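Long-range contacts in cryptochrome DASH, chloroplastic/mitochondrial (Arabidopsis thaliana, PDB 2J4D), which repairs cyclobutane pyrimidine dimers in single-stranded DNA using FAD and a folate light antenna, binds DNA without sequence specificity and may act as a photoreceptor: residues A[111-115]-A[214-220]; A[371-377]-A[487-493]. Residues are numbered along the deposited sequence.

The centres of contacts 1 and 2 lie about 27 and 29 Å from the centre of the chain, on opposite sides of it, and the two contacts follow one another along the sequence. Contact 1 belongs to the alpha/beta photolyase domain and contact 2 to the helical FAD-binding domain; both are remote from the FAD and folate pockets. Their centres are 54 Å apart and their nearest atoms about 38 Å, so neither touches the other. They nevertheless share a local solution: beside a helix end, the residue before a positive-phi glycine offers its carbonyl to a distant loop, Arg-112 O to Leu-217 N (2.8 Å) in contact 1 and Thr-371 O to Val-491 N (2.8 Å) in contact 2.

Contact 1 (A[111-115]-A[214-220]); sequences KRGLN and PLSLGPT
Residues 111-115 turn out of helix 92-111 through a Schellman motif (Gly-113 N to Met-110 O, Leu-114 N to Leu-109 O), with Gly-113 (phi 87°, psi 11°) as C-prime residue, heading for edge strand 117-120 of the Rossmann-like parallel sheet. Segment 214-220 runs alongside in the same direction, with CA atoms 4.9 Å apart at Arg-112/Ser-216 and 4.6 Å at Gly-113/Gly-218; a cis peptide precedes Pro-219. Arg-112 O accepts Leu-217 N at 2.8 Å and, weakly, Gly-218 N at 3.4 Å. Glycine suits 113 at positive phi and 218, where a CB would collide with Gly-113 O. A water bridges Lys-111 O (3.1 Å) and Leu-215 O (3.2 Å). Arg-112 (chi1 m, chi2 -125°, then extended) reaches toward the start of 214-220; NH1 donates to Pro-214 O at 3.1 Å, Leu-215 CD2 covers one guanidinium face, and Phe-23 adds a cation-pi contact. Leu-114 and Leu-217, both mt, supply the buried apolar part: Leu-114 CD1 lies 3.5 Å from Leu-217 CB, and Leu-114 CD2 3.5 Å from Thr-220 CG2.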
loop_
_atom_site.group_PDB
_atom_site.type_symbol
_atom_site.label_atom_id
_atom_site.label_comp_id
_atom_site.label_asym_id
_atom_site.label_seq_id
_atom_site.Cartn_x
_atom_site.Cartn_y
_atom_site.Cartn_z
ATOM N N LYS A 111 16.227 -12.395 -13.921
ATOM C CA LYS A 111 17.559 -12.553 -13.352
ATOM C C LYS A 111 17.722 -13.890 -12.639
ATOM O O LYS A 111 18.841 -14.387 -12.490
ATOM C CB LYS A 111 17.871 -11.397 -12.404
ATOM C CG LYS A 111 17.787 -10.051 -13.102
ATOM C CD LYS A 111 18.370 -8.919 -12.282
ATOM C CE LYS A 111 17.688 -8.788 -10.939
ATOM N NZ LYS A 111 17.975 -7.453 -10.345
ATOM N N ARG A 112 16.609 -14.474 -12.207
ATOM C CA ARG A 112 16.649 -15.759 -11.522
ATOM C C ARG A 112 16.256 -16.918 -12.445
ATOM O O ARG A 112 15.962 -18.021 -11.979
ATOM C CB ARG A 112 15.732 -15.737 -10.297
ATOM C CG ARG A 112 15.931 -14.510 -9.421
ATOM C CD ARG A 112 16.232 -14.852 -7.978
ATOM N NE ARG A 112 16.353 -13.633 -7.178
ATOM C CZ ARG A 112 16.615 -13.599 -5.872
ATOM N NH1 ARG A 112 16.790 -14.725 -5.189
ATOM N NH2 ARG A 112 16.697 -12.428 -5.247
ATOM N N GLY A 113 16.241 -16.667 -13.752
ATOM C CA GLY A 113 15.902 -17.723 -14.697
ATOM C C GLY A 113 14.432 -17.926 -15.025
ATOM O O GLY A 113 14.061 -18.924 -15.643
ATOM N N LEU A 114 13.579 -16.995 -14.616
ATOM C CA LEU A 114 12.150 -17.122 -14.907
ATOM C C LEU A 114 11.728 -15.956 -15.781
ATOM O O LEU A 114 12.551 -15.321 -16.430
ATOM C CB LEU A 114 11.332 -17.100 -13.604
ATOM C CG LEU A 114 11.532 -18.247 -12.610
ATOM C CD1 LEU A 114 10.843 -17.916 -11.292
ATOM C CD2 LEU A 114 10.972 -19.541 -13.197
ATOM N N ASN A 115 10.432 -15.687 -15.800
ATOM C CA ASN A 115 9.895 -14.563 -16.548
ATOM C C ASN A 115 8.494 -14.364 -15.997
ATOM O O ASN A 115 8.038 -15.149 -15.170
ATOM C CB ASN A 115 9.810 -14.863 -18.044
ATOM C CG ASN A 115 9.691 -13.598 -18.888
ATOM O OD1 ASN A 115 9.252 -12.550 -18.410
ATOM N ND2 ASN A 115 10.076 -13.696 -20.154
ATOM N N PRO A 214 16.197 -18.858 -3.522
ATOM C CA PRO A 214 17.383 -19.245 -4.298
ATOM C C PRO A 214 17.643 -18.326 -5.480
ATOM O O PRO A 214 16.724 -17.701 -6.010
ATOM C CB PRO A 214 17.068 -20.677 -4.729
ATOM C CG PRO A 214 15.568 -20.715 -4.768
ATOM C CD PRO A 214 15.185 -19.929 -3.531
ATOM N N LEU A 215 18.904 -18.239 -5.891
ATOM C CA LEU A 215 19.281 -17.386 -7.011
ATOM C C LEU A 215 18.830 -17.968 -8.345
ATOM O O LEU A 215 18.698 -17.249 -9.329
ATOM C CB LEU A 215 20.796 -17.169 -7.020
ATOM C CG LEU A 215 21.320 -16.306 -5.868
ATOM C CD1 LEU A 215 22.839 -16.192 -5.945
ATOM C CD2 LEU A 215 20.674 -14.929 -5.941
ATOM N N SER A 216 18.591 -19.272 -8.369
ATOM C CA SER A 216 18.148 -19.957 -9.583
ATOM C C SER A 216 16.763 -20.533 -9.321
ATOM O O SER A 216 16.604 -21.400 -8.460
ATOM C CB SER A 216 19.123 -21.085 -9.936
ATOM O OG SER A 216 18.585 -21.933 -10.935
ATOM N N LEU A 217 15.770 -20.054 -10.064
ATOM C CA LEU A 217 14.391 -20.503 -9.882
ATOM C C LEU A 217 13.770 -21.163 -11.108
ATOM O O LEU A 217 12.667 -21.711 -11.027
ATOM C CB LEU A 217 13.518 -19.313 -9.478
ATOM C CG LEU A 217 13.823 -18.627 -8.146
ATOM C CD1 LEU A 217 13.019 -17.333 -8.047
ATOM C CD2 LEU A 217 13.482 -19.561 -6.999
ATOM N N GLY A 218 14.462 -21.084 -12.243
ATOM C CA GLY A 218 13.949 -21.670 -13.470
ATOM C C GLY A 218 13.903 -23.188 -13.453
ATOM O O GLY A 218 14.301 -23.820 -12.472
ATOM N N PRO A 219 13.449 -23.811 -14.546
ATOM C CA PRO A 219 12.988 -23.168 -15.776
ATOM C C PRO A 219 11.480 -22.937 -15.767
ATOM O O PRO A 219 10.780 -23.351 -14.843
ATOM C CB PRO A 219 13.377 -24.187 -16.837
ATOM C CG PRO A 219 12.997 -25.471 -16.151
ATOM C CD PRO A 219 13.488 -25.276 -14.714
ATOM N N THR A 220 10.996 -22.278 -16.813
ATOM C CA THR A 220 9.572 -22.023 -16.981
ATOM C C THR A 220 9.151 -22.940 -18.122
ATOM O O THR A 220 9.995 -23.562 -18.767
ATOM C CB THR A 220 9.302 -20.597 -17.456
ATOM O OG1 THR A 220 9.843 -20.440 -18.776
ATOM C CG2 THR A 220 9.946 -19.579 -16.520
HETATM O O HOH W 1 19.749 -14.242 -9.511
#

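Contact 2 (A[371-377]-A[487-493]); sequences TGYPLID and YMDTVVP
Tyr-487 (chi1 t) opens segment 487-493, extended apart from Tyr-487 itself and a bend at Val-491 (phi -76°, psi -26°), by pointing its ring at the start of helix 374-386. Its OH donates to Asp-377 OD2 at 2.5 Å, while Pro-374 CG rests over the ring face in a CH-pi contact, 4.3 Å from the centroid. Asp-377 (chi1 m) suits this place because its carboxylate also gathers the turn before the helix: OD1 accepts Thr-371 N (2.8 Å) and Thr-371 OG1 (2.7 Å), and OD2 accepts Gly-372 N (3.0 Å). Met-488 sets CG 3.6 Å from Gly-372 CA, and a water joins Met-488 O (2.7 Å) to Gly-372 O (2.8 Å). The CA-to-CB bond of Asp-489 points away, and OD1 forms a salt bridge with Arg-484, but Asp-489 O meets Gly-372 CA at 3.3 Å; with phi 98° and no space for a CB, position 372 favours glycine. Here an ST turn, Tyr-373 N to Thr-371 OG1 at 3.2 Å, leads into N-cap Tyr-373 and first helical residue Pro-374, within the helical FAD-binding domain of class-1 photolyases. Thr-490 and Gly-372 form the closest CA pair, 4.0 Å apart. Tyr-373 (chi1 m), whose CA-to-CB bond points away, brings its ring back against Thr-490 CG2, 4.0 Å from the centroid. The register runs in opposite senses to Thr-371/Val-491 (CA atoms 5.1 Å apart), the chains crossing obliquely; Val-491 N donates to Thr-371 O at 2.8 Å. Val-492 O then accepts Tyr-373 OH at 2.5 Å, and Pro-493 CA lies 3.6 Å from that Tyr-373 OH.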
loop_
_atom_site.group_PDB
_atom_site.type_symbol
_atom_site.label_atom_id
_atom_site.label_comp_id
_atom_site.label_asym_id
_atom_site.label_seq_id
_atom_site.Cartn_x
_atom_site.Cartn_y
_atom_site.Cartn_z
ATOM N N THR A 371 -11.426 24.503 -0.603
ATOM C CA THR A 371 -12.225 24.651 0.605
ATOM C C THR A 371 -12.017 26.031 1.227
ATOM O O THR A 371 -12.868 26.522 1.972
ATOM C CB THR A 371 -11.856 23.595 1.657
ATOM O OG1 THR A 371 -10.525 23.838 2.126
ATOM C CG2 THR A 371 -11.936 22.184 1.046
ATOM N N GLY A 372 -10.880 26.649 0.922
ATOM C CA GLY A 372 -10.588 27.960 1.473
ATOM C C GLY A 372 -9.689 27.876 2.690
ATOM O O GLY A 372 -9.291 28.888 3.252
ATOM N N TYR A 373 -9.377 26.657 3.115
ATOM C CA TYR A 373 -8.499 26.459 4.263
ATOM C C TYR A 373 -7.209 25.879 3.722
ATOM O O TYR A 373 -7.175 24.732 3.278
ATOM C CB TYR A 373 -9.152 25.500 5.251
ATOM C CG TYR A 373 -10.401 26.075 5.860
ATOM C CD1 TYR A 373 -10.327 26.985 6.908
ATOM C CD2 TYR A 373 -11.659 25.731 5.373
ATOM C CE1 TYR A 373 -11.472 27.537 7.463
ATOM C CE2 TYR A 373 -12.813 26.281 5.921
ATOM C CZ TYR A 373 -12.710 27.181 6.967
ATOM O OH TYR A 373 -13.847 27.719 7.528
ATOM N N PRO A 374 -6.127 26.671 3.740
ATOM C CA PRO A 374 -4.827 26.229 3.233
ATOM C C PRO A 374 -4.369 24.846 3.693
ATOM O O PRO A 374 -3.942 24.033 2.871
ATOM C CB PRO A 374 -3.890 27.347 3.681
ATOM C CG PRO A 374 -4.786 28.565 3.586
ATOM C CD PRO A 374 -6.047 28.055 4.244
ATOM N N LEU A 375 -4.456 24.575 4.991
ATOM C CA LEU A 375 -4.021 23.274 5.497
ATOM C C LEU A 375 -4.726 22.135 4.762
ATOM O O LEU A 375 -4.090 21.158 4.357
ATOM C CB LEU A 375 -4.284 23.168 6.999
ATOM C CG LEU A 375 -3.715 21.907 7.658
ATOM C CD1 LEU A 375 -2.240 21.761 7.319
ATOM C CD2 LEU A 375 -3.919 21.980 9.165
ATOM N N ILE A 376 -6.037 22.268 4.586
ATOM C CA ILE A 376 -6.820 21.248 3.890
ATOM C C ILE A 376 -6.458 21.194 2.411
ATOM O O ILE A 376 -6.078 20.141 1.891
ATOM C CB ILE A 376 -8.341 21.521 3.981
ATOM C CG1 ILE A 376 -8.783 21.620 5.447
ATOM C CG2 ILE A 376 -9.115 20.412 3.247
ATOM C CD1 ILE A 376 -8.422 20.406 6.306
ATOM N N ASP A 377 -6.558 22.340 1.742
ATOM C CA ASP A 377 -6.289 22.420 0.309
ATOM C C ASP A 377 -4.913 21.945 -0.122
ATOM O O ASP A 377 -4.786 21.253 -1.134
ATOM C CB ASP A 377 -6.527 23.852 -0.207
ATOM C CG ASP A 377 -7.967 24.306 -0.020
ATOM O OD1 ASP A 377 -8.863 23.431 0.017
ATOM O OD2 ASP A 377 -8.209 25.533 0.080
ATOM N N TYR A 487 -6.502 34.657 -0.837
ATOM C CA TYR A 487 -6.646 33.217 -1.042
ATOM C C TYR A 487 -7.958 32.950 -1.758
ATOM O O TYR A 487 -8.016 33.040 -2.983
ATOM C CB TYR A 487 -6.596 32.427 0.273
ATOM C CG TYR A 487 -6.477 30.935 0.024
ATOM C CD1 TYR A 487 -5.608 30.449 -0.957
ATOM C CD2 TYR A 487 -7.270 30.015 0.714
ATOM C CE1 TYR A 487 -5.537 29.086 -1.251
ATOM C CE2 TYR A 487 -7.206 28.644 0.427
ATOM C CZ TYR A 487 -6.339 28.190 -0.558
ATOM O OH TYR A 487 -6.277 26.846 -0.876
ATOM N N MET A 488 -9.010 32.637 -1.007
ATOM C CA MET A 488 -10.312 32.369 -1.603
ATOM C C MET A 488 -11.368 32.242 -0.516
ATOM O O MET A 488 -11.045 32.234 0.672
ATOM C CB MET A 488 -10.264 31.074 -2.421
ATOM C CG MET A 488 -10.022 29.813 -1.585
ATOM S SD MET A 488 -9.957 28.304 -2.592
ATOM C CE MET A 488 -8.363 28.484 -3.356
ATOM N N ASP A 489 -12.631 32.147 -0.919
ATOM C CA ASP A 489 -13.714 32.009 0.047
ATOM C C ASP A 489 -13.626 30.642 0.699
ATOM O O ASP A 489 -13.064 29.703 0.125
ATOM C CB ASP A 489 -15.090 32.124 -0.624
ATOM C CG ASP A 489 -15.424 33.538 -1.067
ATOM O OD1 ASP A 489 -15.337 34.474 -0.240
ATOM O OD2 ASP A 489 -15.788 33.708 -2.250
ATOM N N THR A 490 -14.185 30.537 1.898
ATOM C CA THR A 490 -14.211 29.276 2.620
ATOM C C THR A 490 -15.567 28.653 2.320
ATOM O O THR A 490 -16.588 29.349 2.326
ATOM C CB THR A 490 -14.068 29.498 4.125
ATOM O OG1 THR A 490 -15.008 30.490 4.547
ATOM C CG2 THR A 490 -12.659 29.955 4.462
ATOM N N VAL A 491 -15.577 27.351 2.047
ATOM C CA VAL A 491 -16.811 26.653 1.707
ATOM C C VAL A 491 -17.727 26.373 2.904
ATOM O O VAL A 491 -18.943 26.255 2.747
ATOM C CB VAL A 491 -16.505 25.327 0.974
ATOM C CG1 VAL A 491 -15.838 24.343 1.920
ATOM C CG2 VAL A 491 -17.779 24.745 0.394
ATOM N N VAL A 492 -17.143 26.274 4.091
ATOM C CA VAL A 492 -17.905 26.037 5.319
ATOM C C VAL A 492 -17.153 26.653 6.482
ATOM O O VAL A 492 -15.943 26.862 6.415
ATOM C CB VAL A 492 -18.022 24.541 5.693
ATOM C CG1 VAL A 492 -19.077 23.860 4.861
ATOM C CG2 VAL A 492 -16.656 23.871 5.532
ATOM N N PRO A 493 -17.866 26.961 7.563
ATOM C CA PRO A 493 -17.270 27.531 8.767
ATOM C C PRO A 493 -16.629 26.333 9.457
ATOM O O PRO A 493 -16.985 25.190 9.160
ATOM C CB PRO A 493 -18.492 28.068 9.523
ATOM C CG PRO A 493 -19.584 27.101 9.100
ATOM C CD PRO A 493 -19.336 27.054 7.617
HETATM O O HOH W 2 -9.815 31.624 2.955
#